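XRE family transcriptional regulator (Pseudomonas putida, PDB 6F8H) is the antitoxin GraA, which probably binds DNA through a helix-turn-helix domain and counteracts its partner toxin GraT. Local coordinates at residues M29-V42 with A59-T71. Numbering follows the deposited sequence.
Sequences MGFSAAALARALGV and ADMALRLSICLDT
Arg64 NH1 gives hydrogen bonds to Leu40 O, at the C-terminal end of helix 33-40, and to Ser99 OG of the second subunit. The bond from Arg64 NH1 to Leu40 O is 2.9 Å long, with an N-H...O angle of 148°. The donor lies in the carbonyl plane. Gly41 takes positive phi and closes the helix with a Schellman motif, and Gly41 O lies over one face of the guanidinium. Arg64 NE hydrogen-bonds Asp60 OD1 at 2.6 Å within a salt bridge. OD1 lies in the guanidinium plane; NE meets its syn side from somewhat out of the carboxylate plane.

Val42 runs alongside the extended Arg64 chain, pointing the other way, with Val42 CG1 3.6 Å from Arg64 CD. Leu40 is a knob in a hole formed by Met61, Arg64, Leu65 and Cys68. Its CD2 meets Cys68 CB at 3.5 Å, and its CD1 meets Met61 SD at 4.0 Å. A chi1 of -180° swings Cys68 SG away from the backbone N and brings it within 3.6 Å of Ala39 CB. The Leu36 and Leu69 side chains cross at about a right angle, Leu36 CD1 to Leu69 CD2 4.1 Å, where Leu21 of helix 17-29 touches both leucines.

Helix 33-40 and helix 59-69 cross at 102° within the helix-turn-helix domain. Arg64 thus ties a helix end, an acidic side chain and the dimer partner together beside an apolar core; Asp60 would partly balance its charge.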
# COMPACT_ATOMS: atom_id res chain seq x y z
N MET A 29 22.61 12.04 -5.70
CA MET A 29 22.93 12.86 -4.53
C MET A 29 24.12 12.33 -3.74
O MET A 29 24.72 13.06 -2.95
CB MET A 29 21.73 12.97 -3.59
CG MET A 29 20.45 13.33 -4.29
SD MET A 29 19.06 13.26 -3.15
CE MET A 29 19.42 14.67 -2.10
N GLY A 30 24.45 11.07 -3.95
CA GLY A 30 25.65 10.48 -3.38
C GLY A 30 25.64 10.12 -1.90
O GLY A 30 26.70 9.85 -1.34
N PHE A 31 24.46 10.08 -1.26
CA PHE A 31 24.41 9.80 0.17
C PHE A 31 24.71 8.32 0.48
O PHE A 31 24.45 7.44 -0.35
CB PHE A 31 23.05 10.20 0.76
CG PHE A 31 21.85 9.54 0.10
CD1 PHE A 31 21.57 8.19 0.29
CD2 PHE A 31 20.99 10.29 -0.70
CE1 PHE A 31 20.47 7.59 -0.31
CE2 PHE A 31 19.88 9.71 -1.29
CZ PHE A 31 19.62 8.35 -1.10
N SER A 32 25.26 8.08 1.67
CA SER A 32 25.36 6.72 2.21
C SER A 32 24.02 6.31 2.84
O SER A 32 23.16 7.16 3.08
CB SER A 32 26.47 6.63 3.27
OG SER A 32 26.07 7.26 4.48
N ALA A 33 23.87 5.02 3.12
CA ALA A 33 22.66 4.54 3.78
C ALA A 33 22.52 5.17 5.16
O ALA A 33 21.41 5.54 5.58
CB ALA A 33 22.68 3.02 3.89
N ALA A 34 23.64 5.27 5.87
CA ALA A 34 23.65 5.86 7.21
C ALA A 34 23.30 7.34 7.16
O ALA A 34 22.55 7.84 8.01
CB ALA A 34 25.01 5.66 7.87
N ALA A 35 23.84 8.05 6.17
CA ALA A 35 23.48 9.46 6.02
C ALA A 35 21.97 9.62 5.80
O ALA A 35 21.32 10.46 6.44
CB ALA A 35 24.26 10.09 4.88
N LEU A 36 21.39 8.78 4.94
CA LEU A 36 19.95 8.89 4.68
C LEU A 36 19.16 8.60 5.95
O LEU A 36 18.22 9.33 6.29
CB LEU A 36 19.53 7.94 3.55
CG LEU A 36 18.06 7.99 3.20
CD1 LEU A 36 17.61 9.42 2.79
CD2 LEU A 36 17.74 6.98 2.12
N ALA A 37 19.56 7.54 6.65
CA ALA A 37 18.90 7.12 7.90
C ALA A 37 18.88 8.22 8.95
O ALA A 37 17.85 8.46 9.58
CB ALA A 37 19.59 5.87 8.49
N ARG A 38 20.03 8.86 9.17
CA ARG A 38 20.10 9.95 10.13
C ARG A 38 19.11 11.07 9.78
O ARG A 38 18.41 11.59 10.66
CB ARG A 38 21.51 10.53 10.21
CG ARG A 38 21.63 11.63 11.29
CD ARG A 38 22.95 12.39 11.25
NE ARG A 38 24.10 11.49 11.12
CZ ARG A 38 25.37 11.85 11.33
NH1 ARG A 38 25.65 13.09 11.71
NH2 ARG A 38 26.34 10.96 11.16
N ALA A 39 19.03 11.44 8.49
CA ALA A 39 18.14 12.52 8.09
C ALA A 39 16.67 12.08 8.20
O ALA A 39 15.80 12.89 8.56
CB ALA A 39 18.47 12.99 6.66
N LEU A 40 16.40 10.82 7.89
CA LEU A 40 15.06 10.24 8.04
C LEU A 40 14.60 10.09 9.49
O LEU A 40 13.40 9.95 9.75
CB LEU A 40 15.00 8.86 7.38
CG LEU A 40 15.08 8.81 5.85
CD1 LEU A 40 15.07 7.36 5.33
CD2 LEU A 40 13.93 9.61 5.25
N GLY A 41 15.54 10.12 10.42
CA GLY A 41 15.24 9.84 11.82
C GLY A 41 14.89 8.37 12.05
O GLY A 41 14.10 8.07 12.93
N VAL A 42 15.46 7.47 11.25
CA VAL A 42 15.25 6.03 11.42
C VAL A 42 16.58 5.31 11.57
O VAL A 42 17.65 5.90 11.42
CB VAL A 42 14.48 5.38 10.22
CG1 VAL A 42 13.18 6.12 9.93
CG2 VAL A 42 15.36 5.31 8.95
N ALA A 59 3.69 3.68 5.73
CA ALA A 59 3.13 5.03 5.69
C ALA A 59 4.04 6.01 6.45
O ALA A 59 4.30 7.12 5.98
CB ALA A 59 1.72 5.04 6.25
N ASP A 60 4.54 5.58 7.60
CA ASP A 60 5.50 6.39 8.37
C ASP A 60 6.75 6.70 7.54
O ASP A 60 7.21 7.85 7.49
CB ASP A 60 5.89 5.65 9.67
CG ASP A 60 6.75 6.51 10.60
OD1 ASP A 60 7.99 6.49 10.48
OD2 ASP A 60 6.18 7.21 11.46
N MET A 61 7.29 5.68 6.88
CA MET A 61 8.51 5.86 6.09
C MET A 61 8.29 6.79 4.91
O MET A 61 9.13 7.61 4.58
CB MET A 61 9.01 4.51 5.61
CG MET A 61 10.27 4.60 4.79
SD MET A 61 11.64 5.29 5.74
CE MET A 61 11.71 4.12 7.08
N ALA A 62 7.14 6.67 4.29
CA ALA A 62 6.81 7.48 3.13
C ALA A 62 6.70 8.97 3.49
O ALA A 62 7.11 9.82 2.72
CB ALA A 62 5.54 6.99 2.51
N LEU A 63 6.13 9.26 4.65
CA LEU A 63 6.07 10.63 5.17
C LEU A 63 7.47 11.17 5.45
O LEU A 63 7.79 12.31 5.07
CB LEU A 63 5.23 10.68 6.45
CG LEU A 63 3.72 10.43 6.28
CD1 LEU A 63 2.99 10.52 7.59
CD2 LEU A 63 3.16 11.45 5.30
N ARG A 64 8.29 10.35 6.11
CA ARG A 64 9.69 10.70 6.39
C ARG A 64 10.45 10.97 5.09
O ARG A 64 11.16 11.97 4.99
CB ARG A 64 10.37 9.59 7.21
CG ARG A 64 9.75 9.44 8.61
CD ARG A 64 10.36 8.34 9.48
NE ARG A 64 9.77 8.37 10.82
CZ ARG A 64 10.19 9.16 11.81
NH1 ARG A 64 11.23 9.96 11.62
NH2 ARG A 64 9.58 9.15 12.98
N LEU A 65 10.28 10.10 4.10
CA LEU A 65 11.00 10.28 2.83
C LEU A 65 10.57 11.57 2.10
O LEU A 65 11.41 12.29 1.53
CB LEU A 65 10.76 9.06 1.93
CG LEU A 65 11.56 7.80 2.29
CD1 LEU A 65 10.93 6.54 1.70
CD2 LEU A 65 12.96 7.95 1.77
N SER A 66 9.27 11.85 2.13
CA SER A 66 8.74 13.03 1.45
C SER A 66 9.33 14.32 2.04
O SER A 66 9.67 15.24 1.30
CB SER A 66 7.22 13.05 1.56
OG SER A 66 6.81 13.33 2.88
N ILE A 67 9.44 14.39 3.36
CA ILE A 67 10.07 15.54 3.98
C ILE A 67 11.55 15.58 3.64
O ILE A 67 12.07 16.59 3.21
CB ILE A 67 9.89 15.55 5.51
CG1 ILE A 67 8.42 15.71 5.86
CG2 ILE A 67 10.66 16.71 6.12
CD1 ILE A 67 8.16 15.75 7.33
N CYS A 68 12.20 14.44 3.82
CA CYS A 68 13.64 14.35 3.69
C CYS A 68 14.13 14.61 2.27
O CYS A 68 15.15 15.26 2.07
CB CYS A 68 14.13 12.98 4.18
SG CYS A 68 15.90 12.76 4.08
N LEU A 69 13.39 14.12 1.27
CA LEU A 69 13.87 14.18 -0.11
C LEU A 69 13.03 15.08 -1.01
O LEU A 69 13.26 15.11 -2.22
CB LEU A 69 13.92 12.77 -0.73
CG LEU A 69 14.74 11.68 -0.04
CD1 LEU A 69 14.45 10.32 -0.65
CD2 LEU A 69 16.23 12.00 -0.12
N ASP A 70 12.07 15.80 -0.43
CA ASP A 70 11.22 16.75 -1.17
C ASP A 70 10.29 16.09 -2.19
O ASP A 70 10.26 16.48 -3.37
CB ASP A 70 12.07 17.80 -1.88
CG ASP A 70 12.72 18.78 -0.91
OD1 ASP A 70 12.03 19.19 0.05
OD2 ASP A 70 13.91 19.13 -1.12
N THR A 71 9.50 15.12 -1.75
CA THR A 71 8.51 14.49 -2.62
C THR A 71 7.18 14.52 -1.91
O THR A 71 7.10 14.96 -0.77
CB THR A 71 8.85 13.03 -2.94
OG1 THR A 71 8.63 12.24 -1.77
CG2 THR A 71 10.30 12.90 -3.38